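PDB 3PGB: amine oxidase from Emericella nidulans, which probably oxidises primary amines to aldehydes with the help of a copper ion and a topaquinone cofactor made from one of its own tyrosines. Local coordinates for residues 336-341 with 424-429; 344-349 with 353-358; 415-420 with 767-772; 428-433 with 439-444. One frame throughout, in Å; residues are numbered along the deposited sequence.

Interaction 1 (336-341 with 424-429); sequences ARYSVD and YASYLN. With NAG (2-acetamido-2-deoxy-beta-D-glucopyranose), chain H.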
# COMPACT_ATOMS: atom_id res chain seq x y z
N ALA A 336 -26.95 -3.15 -5.00
CA ALA A 336 -26.08 -2.01 -5.33
C ALA A 336 -26.55 -0.72 -4.66
O ALA A 336 -27.62 -0.22 -4.97
CB ALA A 336 -26.03 -1.83 -6.84
N ARG A 337 -25.73 -0.17 -3.77
CA ARG A 337 -26.06 1.09 -3.09
C ARG A 337 -25.50 2.32 -3.82
O ARG A 337 -24.97 3.24 -3.20
CB ARG A 337 -25.57 1.07 -1.65
CG ARG A 337 -26.20 -0.03 -0.79
CD ARG A 337 -25.81 0.15 0.68
NE ARG A 337 -24.38 0.39 0.80
CZ ARG A 337 -23.79 1.02 1.81
NH1 ARG A 337 -24.48 1.49 2.84
NH2 ARG A 337 -22.47 1.18 1.78
N TYR A 338 -25.65 2.33 -5.13
CA TYR A 338 -25.23 3.45 -5.96
C TYR A 338 -26.23 3.67 -7.09
O TYR A 338 -27.22 2.92 -7.21
CB TYR A 338 -23.81 3.23 -6.50
CG TYR A 338 -23.59 1.90 -7.19
CD1 TYR A 338 -23.23 0.77 -6.47
CD2 TYR A 338 -23.71 1.79 -8.57
CE1 TYR A 338 -23.01 -0.44 -7.11
CE2 TYR A 338 -23.50 0.58 -9.22
CZ TYR A 338 -23.15 -0.53 -8.48
OH TYR A 338 -22.94 -1.73 -9.11
N SER A 339 -26.00 4.70 -7.89
CA SER A 339 -26.92 5.07 -8.96
C SER A 339 -26.17 5.24 -10.27
O SER A 339 -25.05 5.71 -10.29
CB SER A 339 -27.63 6.37 -8.59
OG SER A 339 -28.12 6.29 -7.26
N VAL A 340 -26.82 4.87 -11.37
CA VAL A 340 -26.19 4.88 -12.68
C VAL A 340 -27.14 5.38 -13.76
O VAL A 340 -28.33 5.04 -13.76
CB VAL A 340 -25.72 3.46 -13.07
CG1 VAL A 340 -25.35 3.41 -14.55
CG2 VAL A 340 -24.55 3.02 -12.21
N ASP A 341 -26.61 6.21 -14.66
CA ASP A 341 -27.24 6.50 -15.93
C ASP A 341 -26.48 5.68 -16.97
O ASP A 341 -25.34 5.99 -17.31
CB ASP A 341 -27.15 8.00 -16.24
CG ASP A 341 -27.93 8.40 -17.50
OD1 ASP A 341 -28.17 7.54 -18.38
OD2 ASP A 341 -28.28 9.61 -17.61
N TYR A 424 -21.47 -9.76 -7.42
CA TYR A 424 -22.61 -8.83 -7.37
C TYR A 424 -22.33 -7.48 -8.04
O TYR A 424 -23.21 -6.61 -8.07
CB TYR A 424 -23.04 -8.60 -5.92
CG TYR A 424 -21.94 -8.02 -5.06
CD1 TYR A 424 -21.75 -6.65 -4.97
CD2 TYR A 424 -21.08 -8.85 -4.34
CE1 TYR A 424 -20.74 -6.12 -4.18
CE2 TYR A 424 -20.06 -8.33 -3.56
CZ TYR A 424 -19.90 -6.97 -3.49
OH TYR A 424 -18.90 -6.44 -2.71
N ALA A 425 -21.12 -7.28 -8.55
CA ALA A 425 -20.76 -6.05 -9.25
C ALA A 425 -21.67 -5.81 -10.45
O ALA A 425 -22.10 -6.76 -11.10
CB ALA A 425 -19.31 -6.11 -9.71
N SER A 426 -21.99 -4.55 -10.73
CA SER A 426 -22.64 -4.21 -11.99
C SER A 426 -21.54 -4.04 -13.03
O SER A 426 -20.43 -3.61 -12.72
CB SER A 426 -23.53 -2.97 -11.87
OG SER A 426 -22.79 -1.79 -11.68
N TYR A 427 -21.85 -4.41 -14.27
CA TYR A 427 -20.86 -4.49 -15.33
C TYR A 427 -21.32 -3.66 -16.51
O TYR A 427 -22.41 -3.91 -17.04
CB TYR A 427 -20.67 -5.94 -15.78
CG TYR A 427 -19.96 -6.82 -14.78
CD1 TYR A 427 -20.67 -7.49 -13.79
CD2 TYR A 427 -18.58 -6.98 -14.82
CE1 TYR A 427 -20.02 -8.30 -12.86
CE2 TYR A 427 -17.92 -7.79 -13.90
CZ TYR A 427 -18.64 -8.45 -12.92
OH TYR A 427 -17.99 -9.26 -11.99
N LEU A 428 -20.51 -2.69 -16.92
CA LEU A 428 -20.80 -1.90 -18.11
C LEU A 428 -20.03 -2.44 -19.31
O LEU A 428 -19.08 -3.22 -19.16
CB LEU A 428 -20.43 -0.43 -17.89
CG LEU A 428 -21.20 0.29 -16.79
CD1 LEU A 428 -20.58 1.65 -16.50
CD2 LEU A 428 -22.67 0.43 -17.17
N ASN A 429 -20.45 -2.03 -20.50
CA ASN A 429 -19.73 -2.33 -21.73
C ASN A 429 -18.72 -1.25 -22.06
O ASN A 429 -18.78 -0.13 -21.54
CB ASN A 429 -20.71 -2.43 -22.91
CG ASN A 429 -21.53 -3.71 -22.90
OD1 ASN A 429 -21.29 -4.62 -22.10
ND2 ASN A 429 -22.51 -3.78 -23.81
C1 NAG H . -23.41 -4.89 -24.03
C2 NAG H . -24.83 -4.61 -23.55
C3 NAG H . -25.80 -5.72 -23.96
C4 NAG H . -25.65 -6.11 -25.42
C5 NAG H . -24.18 -6.34 -25.74
C6 NAG H . -23.95 -6.67 -27.21
C7 NAG H . -25.66 -3.54 -21.52
C8 NAG H . -25.55 -3.43 -20.02
N2 NAG H . -24.83 -4.40 -22.12
O3 NAG H . -27.12 -5.28 -23.75
O4 NAG H . -26.41 -7.27 -25.72
O5 NAG H . -23.47 -5.17 -25.41
O6 NAG H . -24.26 -5.53 -27.99
O7 NAG H . -26.47 -2.86 -22.14
O HOH W 1 -22.97 -4.02 -7.28
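Y338 reaches S426 with the hydroxyl at the end of its ring, and the polar contacts carry this small interface. Y338 OH and S426 OG lie 2.6 Å apart and are hydrogen-bonded. The serine oxygen comes in at the edge of the tyrosine ring, near its plane, and S426 CB follows at 3.1 Å from Y338 OH. Y338 chi1 of 52° sets CG between the backbone N and the carbonyl carbon, which sends the ring across to the other segment.

A water supplies the second bridge: it lies 2.9 Å from Y338 OH and donates to Y424 O at 2.7 Å. The phenol oxygen thus has a serine and a water as partners.

Both segments belong to the copper amine oxidase enzyme domain, where the contact ties the approach to strand 339-341 to the start of strand 426-434. F473 meets the Y338 ring edge-to-face, and Q322 of the second subunit donates from NE2 to Y338 O, which places the contact beside the dimer interface.

At the far end of 424-429, N429 ND2 carries an N-acetylglucosamine, bonded to its C1 at 1.4 Å.

Interaction 2 (344-349 with 353-358); sequences RKYVTW and SFYIAF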
# COMPACT_ATOMS: atom_id res chain seq x y z
N ARG A 344 -25.94 7.73 -20.36
CA ARG A 344 -24.92 8.78 -20.21
C ARG A 344 -23.67 8.34 -19.45
O ARG A 344 -22.80 9.16 -19.18
CB ARG A 344 -25.53 10.02 -19.55
CG ARG A 344 -26.68 10.61 -20.36
CD ARG A 344 -27.12 11.97 -19.85
NE ARG A 344 -28.18 12.54 -20.69
CZ ARG A 344 -28.81 13.69 -20.44
NH1 ARG A 344 -28.50 14.42 -19.37
NH2 ARG A 344 -29.76 14.11 -21.27
N LYS A 345 -23.57 7.04 -19.12
CA LYS A 345 -22.38 6.48 -18.49
C LYS A 345 -21.95 7.33 -17.28
O LYS A 345 -20.81 7.78 -17.18
CB LYS A 345 -21.24 6.37 -19.52
CG LYS A 345 -21.60 5.54 -20.77
CD LYS A 345 -21.41 4.05 -20.52
CE LYS A 345 -22.02 3.17 -21.63
NZ LYS A 345 -21.70 1.71 -21.42
N TYR A 346 -22.90 7.54 -16.38
CA TYR A 346 -22.73 8.46 -15.27
C TYR A 346 -23.03 7.69 -13.99
O TYR A 346 -23.93 6.87 -13.97
CB TYR A 346 -23.70 9.63 -15.45
CG TYR A 346 -23.79 10.60 -14.29
CD1 TYR A 346 -22.76 11.49 -14.03
CD2 TYR A 346 -24.92 10.65 -13.48
CE1 TYR A 346 -22.84 12.40 -12.98
CE2 TYR A 346 -25.02 11.55 -12.42
CZ TYR A 346 -23.97 12.42 -12.18
OH TYR A 346 -24.04 13.32 -11.15
N VAL A 347 -22.25 7.96 -12.94
CA VAL A 347 -22.33 7.19 -11.70
C VAL A 347 -22.41 8.14 -10.52
O VAL A 347 -21.71 9.15 -10.49
CB VAL A 347 -21.07 6.32 -11.54
CG1 VAL A 347 -21.09 5.56 -10.21
CG2 VAL A 347 -20.94 5.36 -12.72
N THR A 348 -23.25 7.81 -9.54
CA THR A 348 -23.19 8.47 -8.23
C THR A 348 -23.12 7.42 -7.13
O THR A 348 -23.83 6.42 -7.17
CB THR A 348 -24.37 9.45 -7.96
OG1 THR A 348 -25.53 8.73 -7.51
CG2 THR A 348 -24.72 10.26 -9.21
N TRP A 349 -22.25 7.66 -6.15
CA TRP A 349 -22.12 6.81 -4.98
C TRP A 349 -21.96 7.70 -3.75
O TRP A 349 -20.98 8.43 -3.63
CB TRP A 349 -20.93 5.85 -5.12
CG TRP A 349 -20.58 5.09 -3.86
CD1 TRP A 349 -21.20 3.97 -3.38
CD2 TRP A 349 -19.53 5.39 -2.93
NE1 TRP A 349 -20.61 3.56 -2.21
CE2 TRP A 349 -19.58 4.41 -1.92
CE3 TRP A 349 -18.55 6.38 -2.86
CZ2 TRP A 349 -18.69 4.41 -0.84
CZ3 TRP A 349 -17.67 6.38 -1.79
CH2 TRP A 349 -17.74 5.40 -0.80
N SER A 353 -19.75 11.66 -7.38
CA SER A 353 -20.32 11.45 -8.71
C SER A 353 -19.25 11.67 -9.76
O SER A 353 -18.29 12.40 -9.51
CB SER A 353 -21.50 12.40 -8.97
OG SER A 353 -21.08 13.75 -9.06
N PHE A 354 -19.41 11.04 -10.92
CA PHE A 354 -18.48 11.22 -12.02
C PHE A 354 -19.03 10.66 -13.32
O PHE A 354 -19.97 9.87 -13.31
CB PHE A 354 -17.13 10.56 -11.70
CG PHE A 354 -17.23 9.08 -11.43
CD1 PHE A 354 -17.38 8.61 -10.15
CD2 PHE A 354 -17.17 8.17 -12.48
CE1 PHE A 354 -17.46 7.25 -9.90
CE2 PHE A 354 -17.25 6.80 -12.24
CZ PHE A 354 -17.40 6.34 -10.94
N TYR A 355 -18.43 11.08 -14.44
CA TYR A 355 -18.75 10.53 -15.76
C TYR A 355 -17.65 9.58 -16.20
O TYR A 355 -16.48 9.81 -15.93
CB TYR A 355 -18.88 11.65 -16.80
CG TYR A 355 -20.09 12.55 -16.63
CD1 TYR A 355 -20.11 13.54 -15.66
CD2 TYR A 355 -21.19 12.42 -17.46
CE1 TYR A 355 -21.21 14.38 -15.51
CE2 TYR A 355 -22.30 13.25 -17.32
CZ TYR A 355 -22.30 14.23 -16.35
OH TYR A 355 -23.40 15.06 -16.20
N ILE A 356 -18.05 8.53 -16.90
CA ILE A 356 -17.12 7.56 -17.48
C ILE A 356 -16.87 7.92 -18.94
O ILE A 356 -17.79 8.24 -19.69
CB ILE A 356 -17.71 6.13 -17.38
CG1 ILE A 356 -17.81 5.70 -15.92
CG2 ILE A 356 -16.89 5.12 -18.18
CD1 ILE A 356 -18.59 4.41 -15.72
N ALA A 357 -15.60 7.88 -19.34
CA ALA A 357 -15.20 8.05 -20.73
C ALA A 357 -14.29 6.90 -21.12
O ALA A 357 -13.71 6.25 -20.26
CB ALA A 357 -14.51 9.37 -20.93
N PHE A 358 -14.17 6.65 -22.42
CA PHE A 358 -13.39 5.50 -22.90
C PHE A 358 -12.91 5.69 -24.33
O PHE A 358 -13.72 5.95 -25.22
CB PHE A 358 -14.25 4.24 -22.81
CG PHE A 358 -13.46 2.96 -22.89
CD1 PHE A 358 -13.25 2.34 -24.10
CD2 PHE A 358 -12.94 2.39 -21.74
CE1 PHE A 358 -12.52 1.16 -24.18
CE2 PHE A 358 -12.22 1.21 -21.81
CZ PHE A 358 -12.01 0.59 -23.02
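An antiparallel beta hairpin of the enzyme domain brings strand 346-349 against strand 353-358, their axes 4.8 Å apart at closest approach. V347 and F354 form the hydrogen-bonded pair: V347 N donates to F354 O and F354 N to V347 O, both at 3.0 Å. I356 N adds a bond to K345 O at 2.9 Å, with 168° at the hydrogen. Y346 with Y355 and T348 with S353 are the non-hydrogen-bonded pairs.

On one face of the hairpin, Y346 CD1 sits over the centre of the Y355 ring, 3.5 Å above its plane. The two rings are oblique, their planes at 49°. Y346 chi1 of 173°, with CG opposite the backbone N, carries the ring on until OH lies 3.5 Å from S353 CB.

The other face holds V347 over the ring of F354, a CH-pi contact with CB 4.0 Å from the centroid and offset toward the rim. V347 CG2 also touches I356 CD1.

K345 and Y346 both face D341 in a G1 beta bulge on the side of strand 339-341. Beyond the other edge, strand 363-371 pairs with 353-358, while F473 and L475 of strand 464-479 pack against the V347, F354 and I356 face.

Interaction 3 (415-420 with 767-772); sequences LLKGYD and ENELWS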
# COMPACT_ATOMS: atom_id res chain seq x y z
N LEU A 415 -14.50 -9.23 -18.39
CA LEU A 415 -13.96 -9.71 -17.12
C LEU A 415 -14.59 -11.04 -16.73
O LEU A 415 -15.73 -11.33 -17.10
CB LEU A 415 -14.24 -8.67 -16.03
CG LEU A 415 -13.68 -7.27 -16.30
CD1 LEU A 415 -14.04 -6.32 -15.17
CD2 LEU A 415 -12.17 -7.32 -16.48
N LEU A 416 -13.85 -11.87 -16.00
CA LEU A 416 -14.42 -13.08 -15.43
C LEU A 416 -15.15 -12.69 -14.16
O LEU A 416 -14.54 -12.24 -13.19
CB LEU A 416 -13.35 -14.13 -15.13
CG LEU A 416 -12.60 -14.72 -16.33
CD1 LEU A 416 -11.78 -15.92 -15.88
CD2 LEU A 416 -13.54 -15.13 -17.46
N LYS A 417 -16.47 -12.85 -14.17
CA LYS A 417 -17.31 -12.44 -13.05
C LYS A 417 -17.03 -13.31 -11.84
O LYS A 417 -16.85 -14.51 -11.97
CB LYS A 417 -18.79 -12.52 -13.43
CG LYS A 417 -19.17 -11.49 -14.47
CD LYS A 417 -20.49 -11.81 -15.14
CE LYS A 417 -20.88 -10.69 -16.09
NZ LYS A 417 -21.17 -11.21 -17.45
N GLY A 418 -16.95 -12.68 -10.67
CA GLY A 418 -16.62 -13.38 -9.43
C GLY A 418 -15.12 -13.52 -9.18
O GLY A 418 -14.72 -13.87 -8.08
N TYR A 419 -14.30 -13.26 -10.20
CA TYR A 419 -12.85 -13.40 -10.09
C TYR A 419 -12.15 -12.06 -10.26
O TYR A 419 -11.45 -11.60 -9.36
CB TYR A 419 -12.33 -14.45 -11.08
CG TYR A 419 -12.67 -15.87 -10.64
CD1 TYR A 419 -13.97 -16.35 -10.73
CD2 TYR A 419 -11.69 -16.71 -10.11
CE1 TYR A 419 -14.29 -17.64 -10.32
CE2 TYR A 419 -12.01 -18.00 -9.69
CZ TYR A 419 -13.31 -18.46 -9.81
OH TYR A 419 -13.65 -19.73 -9.40
N ASP A 420 -12.34 -11.43 -11.42
CA ASP A 420 -11.79 -10.10 -11.67
C ASP A 420 -12.45 -9.05 -10.78
O ASP A 420 -11.80 -8.10 -10.35
CB ASP A 420 -11.96 -9.72 -13.14
CG ASP A 420 -10.96 -10.42 -14.04
OD1 ASP A 420 -9.76 -10.44 -13.70
OD2 ASP A 420 -11.37 -10.94 -15.10
N GLU A 767 -18.79 -19.98 -11.16
CA GLU A 767 -18.34 -20.62 -12.40
C GLU A 767 -19.47 -20.87 -13.41
O GLU A 767 -19.22 -20.87 -14.61
CB GLU A 767 -17.63 -21.93 -12.09
N ASN A 768 -20.69 -21.09 -12.92
CA ASN A 768 -21.86 -21.21 -13.80
C ASN A 768 -21.97 -20.05 -14.80
O ASN A 768 -22.16 -20.29 -15.99
CB ASN A 768 -23.16 -21.26 -12.97
CG ASN A 768 -23.35 -22.59 -12.26
OD1 ASN A 768 -22.68 -23.58 -12.56
ND2 ASN A 768 -24.28 -22.61 -11.31
N GLU A 769 -21.84 -18.82 -14.30
CA GLU A 769 -21.92 -17.61 -15.15
C GLU A 769 -20.80 -17.54 -16.18
O GLU A 769 -20.96 -16.91 -17.22
CB GLU A 769 -21.91 -16.33 -14.31
CG GLU A 769 -23.27 -15.67 -14.13
CD GLU A 769 -23.82 -15.10 -15.44
OE1 GLU A 769 -23.32 -14.05 -15.90
OE2 GLU A 769 -24.77 -15.70 -16.00
N LEU A 770 -19.67 -18.18 -15.89
CA LEU A 770 -18.55 -18.20 -16.83
C LEU A 770 -18.94 -18.81 -18.18
O LEU A 770 -18.39 -18.41 -19.21
CB LEU A 770 -17.35 -18.94 -16.24
CG LEU A 770 -16.42 -18.12 -15.33
CD1 LEU A 770 -17.16 -17.26 -14.31
CD2 LEU A 770 -15.44 -19.07 -14.65
N TRP A 771 -19.87 -19.76 -18.19
CA TRP A 771 -20.32 -20.39 -19.44
C TRP A 771 -20.97 -19.38 -20.39
O TRP A 771 -21.00 -19.61 -21.60
CB TRP A 771 -21.29 -21.55 -19.17
CG TRP A 771 -20.60 -22.79 -18.73
CD1 TRP A 771 -20.45 -23.24 -17.44
CD2 TRP A 771 -19.95 -23.76 -19.56
NE1 TRP A 771 -19.75 -24.42 -17.43
CE2 TRP A 771 -19.43 -24.76 -18.72
CE3 TRP A 771 -19.76 -23.87 -20.94
CZ2 TRP A 771 -18.73 -25.86 -19.21
CZ3 TRP A 771 -19.06 -24.97 -21.44
CH2 TRP A 771 -18.56 -25.95 -20.57
N SER A 772 -21.49 -18.28 -19.85
CA SER A 772 -22.07 -17.22 -20.67
C SER A 772 -21.05 -16.16 -21.09
O SER A 772 -21.42 -15.06 -21.50
CB SER A 772 -23.24 -16.56 -19.93
OG SER A 772 -22.80 -15.88 -18.77
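K417 lays the outer methylenes of its side chain near the carboxylate of E769, K417 CD lying 3.7 Å from E769 OE1. The charged end takes only a modest share: K417 NZ to E769 OE1 is 3.9 Å, a long salt bridge. Chi4 of 127° bends the lysine at its last carbon, and its amino group has a firmer partner in the carboxylate of D443; the Y427 ring adds a cation-pi contact. E769, an exposed residue, is therefore probably a secondary influence on this charge.

The second touch is apolar against polar. L770 CD1 comes to 3.6 Å from K417 O, one branch of the leucine meeting the backbone carbonyl. No hydrogen bond crosses between the segments.

In the fold, the contact joins the loop between strands 400-402 and 426-434 to a short, weakly bonded helix at 767-770, near the C-terminal end of the chain. Each side is braced internally. L416 O accepts from both D420 N, at 2.9 Å, and Y419 N, while D420 OD2 receives L416 N at 2.8 Å on its anti side, 15° from the carboxylate plane, closing the loop on itself. On the helical side, E769 O accepts from S772 N at 3.0 Å and from S772 OG at 2.6 Å, the hydroxyl lying in the carbonyl plane on a lone pair.

The second subunit lies against both segments. Its R458 forms a salt bridge with D420, its K469 a cation-pi contact with Y419, and its V737 packs on L770.

Interaction 4 (428-433 with 439-444); sequences LNTSFY and HTHVDS. With NAG (2-acetamido-2-deoxy-beta-D-glucopyranose), chain H.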
# COMPACT_ATOMS: atom_id res chain seq x y z
N LEU A 428 -20.51 -2.69 -16.92
CA LEU A 428 -20.80 -1.90 -18.11
C LEU A 428 -20.03 -2.44 -19.31
O LEU A 428 -19.08 -3.22 -19.16
CB LEU A 428 -20.43 -0.43 -17.89
CG LEU A 428 -21.20 0.29 -16.79
CD1 LEU A 428 -20.58 1.65 -16.50
CD2 LEU A 428 -22.67 0.43 -17.17
N ASN A 429 -20.45 -2.03 -20.50
CA ASN A 429 -19.73 -2.33 -21.73
C ASN A 429 -18.72 -1.25 -22.06
O ASN A 429 -18.78 -0.13 -21.54
CB ASN A 429 -20.71 -2.43 -22.91
CG ASN A 429 -21.53 -3.71 -22.90
OD1 ASN A 429 -21.29 -4.62 -22.10
ND2 ASN A 429 -22.51 -3.78 -23.81
N THR A 430 -17.77 -1.60 -22.92
CA THR A 430 -16.93 -0.63 -23.61
C THR A 430 -16.78 -1.12 -25.04
O THR A 430 -16.85 -2.32 -25.31
CB THR A 430 -15.53 -0.48 -22.97
OG1 THR A 430 -14.88 -1.76 -22.87
CG2 THR A 430 -15.63 0.15 -21.58
N SER A 431 -16.58 -0.19 -25.97
CA SER A 431 -16.34 -0.55 -27.37
C SER A 431 -15.17 0.22 -27.93
O SER A 431 -14.70 1.20 -27.34
CB SER A 431 -17.59 -0.30 -28.22
OG SER A 431 -18.01 1.04 -28.09
N PHE A 432 -14.68 -0.25 -29.08
CA PHE A 432 -13.67 0.49 -29.83
C PHE A 432 -13.83 0.26 -31.33
O PHE A 432 -14.38 -0.75 -31.77
CB PHE A 432 -12.27 0.09 -29.37
CG PHE A 432 -11.83 -1.27 -29.83
CD1 PHE A 432 -10.93 -1.40 -30.86
CD2 PHE A 432 -12.33 -2.41 -29.22
CE1 PHE A 432 -10.52 -2.66 -31.28
CE2 PHE A 432 -11.92 -3.67 -29.63
CZ PHE A 432 -11.02 -3.79 -30.67
N TYR A 433 -13.34 1.22 -32.10
CA TYR A 433 -13.41 1.15 -33.55
C TYR A 433 -12.12 0.56 -34.08
O TYR A 433 -11.04 0.98 -33.68
CB TYR A 433 -13.61 2.55 -34.15
CG TYR A 433 -13.51 2.59 -35.66
CD1 TYR A 433 -14.65 2.51 -36.45
CD2 TYR A 433 -12.28 2.69 -36.29
CE1 TYR A 433 -14.56 2.55 -37.84
CE2 TYR A 433 -12.19 2.72 -37.68
CZ TYR A 433 -13.33 2.65 -38.44
OH TYR A 433 -13.25 2.68 -39.81
N HIS A 439 -16.21 -2.93 -32.25
CA HIS A 439 -16.02 -4.09 -31.41
C HIS A 439 -16.52 -3.69 -30.04
O HIS A 439 -16.09 -2.67 -29.50
CB HIS A 439 -14.53 -4.46 -31.36
CG HIS A 439 -13.99 -4.96 -32.67
ND1 HIS A 439 -13.44 -6.21 -32.81
CD2 HIS A 439 -13.92 -4.38 -33.89
CE1 HIS A 439 -13.05 -6.38 -34.06
NE2 HIS A 439 -13.33 -5.28 -34.74
N THR A 440 -17.44 -4.47 -29.48
CA THR A 440 -17.94 -4.24 -28.13
C THR A 440 -17.39 -5.34 -27.22
O THR A 440 -17.55 -6.53 -27.50
CB THR A 440 -19.48 -4.23 -28.08
OG1 THR A 440 -19.97 -3.05 -28.74
CG2 THR A 440 -19.99 -4.23 -26.63
N HIS A 441 -16.73 -4.92 -26.14
CA HIS A 441 -16.30 -5.82 -25.08
C HIS A 441 -17.39 -5.83 -24.02
O HIS A 441 -17.54 -4.87 -23.26
CB HIS A 441 -14.98 -5.34 -24.45
CG HIS A 441 -13.81 -5.44 -25.37
ND1 HIS A 441 -13.53 -6.58 -26.10
CD2 HIS A 441 -12.83 -4.56 -25.66
CE1 HIS A 441 -12.43 -6.39 -26.81
NE2 HIS A 441 -11.98 -5.17 -26.55
N VAL A 442 -18.15 -6.92 -23.98
CA VAL A 442 -19.28 -7.02 -23.07
C VAL A 442 -18.77 -7.15 -21.65
O VAL A 442 -17.86 -7.92 -21.39
CB VAL A 442 -20.17 -8.24 -23.40
CG1 VAL A 442 -21.25 -8.42 -22.34
CG2 VAL A 442 -20.78 -8.08 -24.78
N ASP A 443 -19.34 -6.37 -20.73
CA ASP A 443 -19.00 -6.47 -19.32
C ASP A 443 -17.49 -6.43 -19.11
O ASP A 443 -16.88 -7.37 -18.57
CB ASP A 443 -19.60 -7.75 -18.72
CG ASP A 443 -21.11 -7.81 -18.84
OD1 ASP A 443 -21.67 -8.93 -18.81
OD2 ASP A 443 -21.76 -6.74 -18.96
N SER A 444 -16.90 -5.33 -19.57
CA SER A 444 -15.46 -5.10 -19.44
C SER A 444 -15.14 -4.06 -18.36
O SER A 444 -14.03 -4.03 -17.86
CB SER A 444 -14.87 -4.68 -20.78
OG SER A 444 -15.77 -3.85 -21.49
C1 NAG H . -23.41 -4.89 -24.03
C2 NAG H . -24.83 -4.61 -23.55
C3 NAG H . -25.80 -5.72 -23.96
C4 NAG H . -25.65 -6.11 -25.42
C5 NAG H . -24.18 -6.34 -25.74
C6 NAG H . -23.95 -6.67 -27.21
C7 NAG H . -25.66 -3.54 -21.52
C8 NAG H . -25.55 -3.43 -20.02
N2 NAG H . -24.83 -4.40 -22.12
O3 NAG H . -27.12 -5.28 -23.75
O4 NAG H . -26.41 -7.27 -25.72
O5 NAG H . -23.47 -5.17 -25.41
O6 NAG H . -24.26 -5.53 -27.99
O7 NAG H . -26.47 -2.86 -22.14
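N429 meets the opposite strand and a sugar through successive atoms of its side chain. CB passes 4.0 Å from H441 O. Chi1 of -75° holds CG beside the backbone N, from where the amide divides its work: OD1 accepts from D443 N at 3.0 Å, the donor tilted 21° from the carbonyl plane, and ND2 carries the sugar. The bond to D443 N should limit rotation of the amide that bears the glycan. T440 CG2 lies 3.8 Å from O5 of the N-acetylglucosamine, and V442 CG2 also packs beside this sugar.

At the next residue, T430 OG1 donates to S444 OG at 2.7 Å, and S444 OG donates in turn to H441 O. That carbonyl also takes T430 N, the two donors arriving from opposite faces of its plane.

Farther along, the F432 ring meets two imidazoles. F432 CE2 is 3.2 Å from H439 CB and 3.4 Å from H441 NE2. The H439 ring is oblique to the phenylalanine, whereas that of H441 is turned by 26° but slid aside, with little overlap. H439 is hydrogen-bonded through ND1 to D776 OD2 and through NE2 to E437 OE1, and H441 NE2 to P410 O.

T430 with H441 and F432 with H439 are hydrogen-bonded pairs flanking the non-hydrogen-bonded S431 and T440, the alternation of an antiparallel beta hairpin, here one that carries an N-linked glycan.

Interactions 1 and 4 share L428 and N429 on strand 426-434, so the glycosylated asparagine belongs to both. Interaction 2 is nested in the chain loop closed by interaction 1 and adjoins it through the pairing of strands 339-341 and 346-349, where D341 N lies 2.8 Å from Y346 O. It also packs against interaction 4, with I356 CD1 3.5 Å from L428 CD1. Interaction 3 meets interaction 4 in the salt bridge of K417 NZ with D443 OD1, at 2.7 Å, but is about 10 Å from interaction 2 between nearest atoms. Interactions 1 and 3 both touch the second subunit. All four lie away from the copper and topaquinone sites.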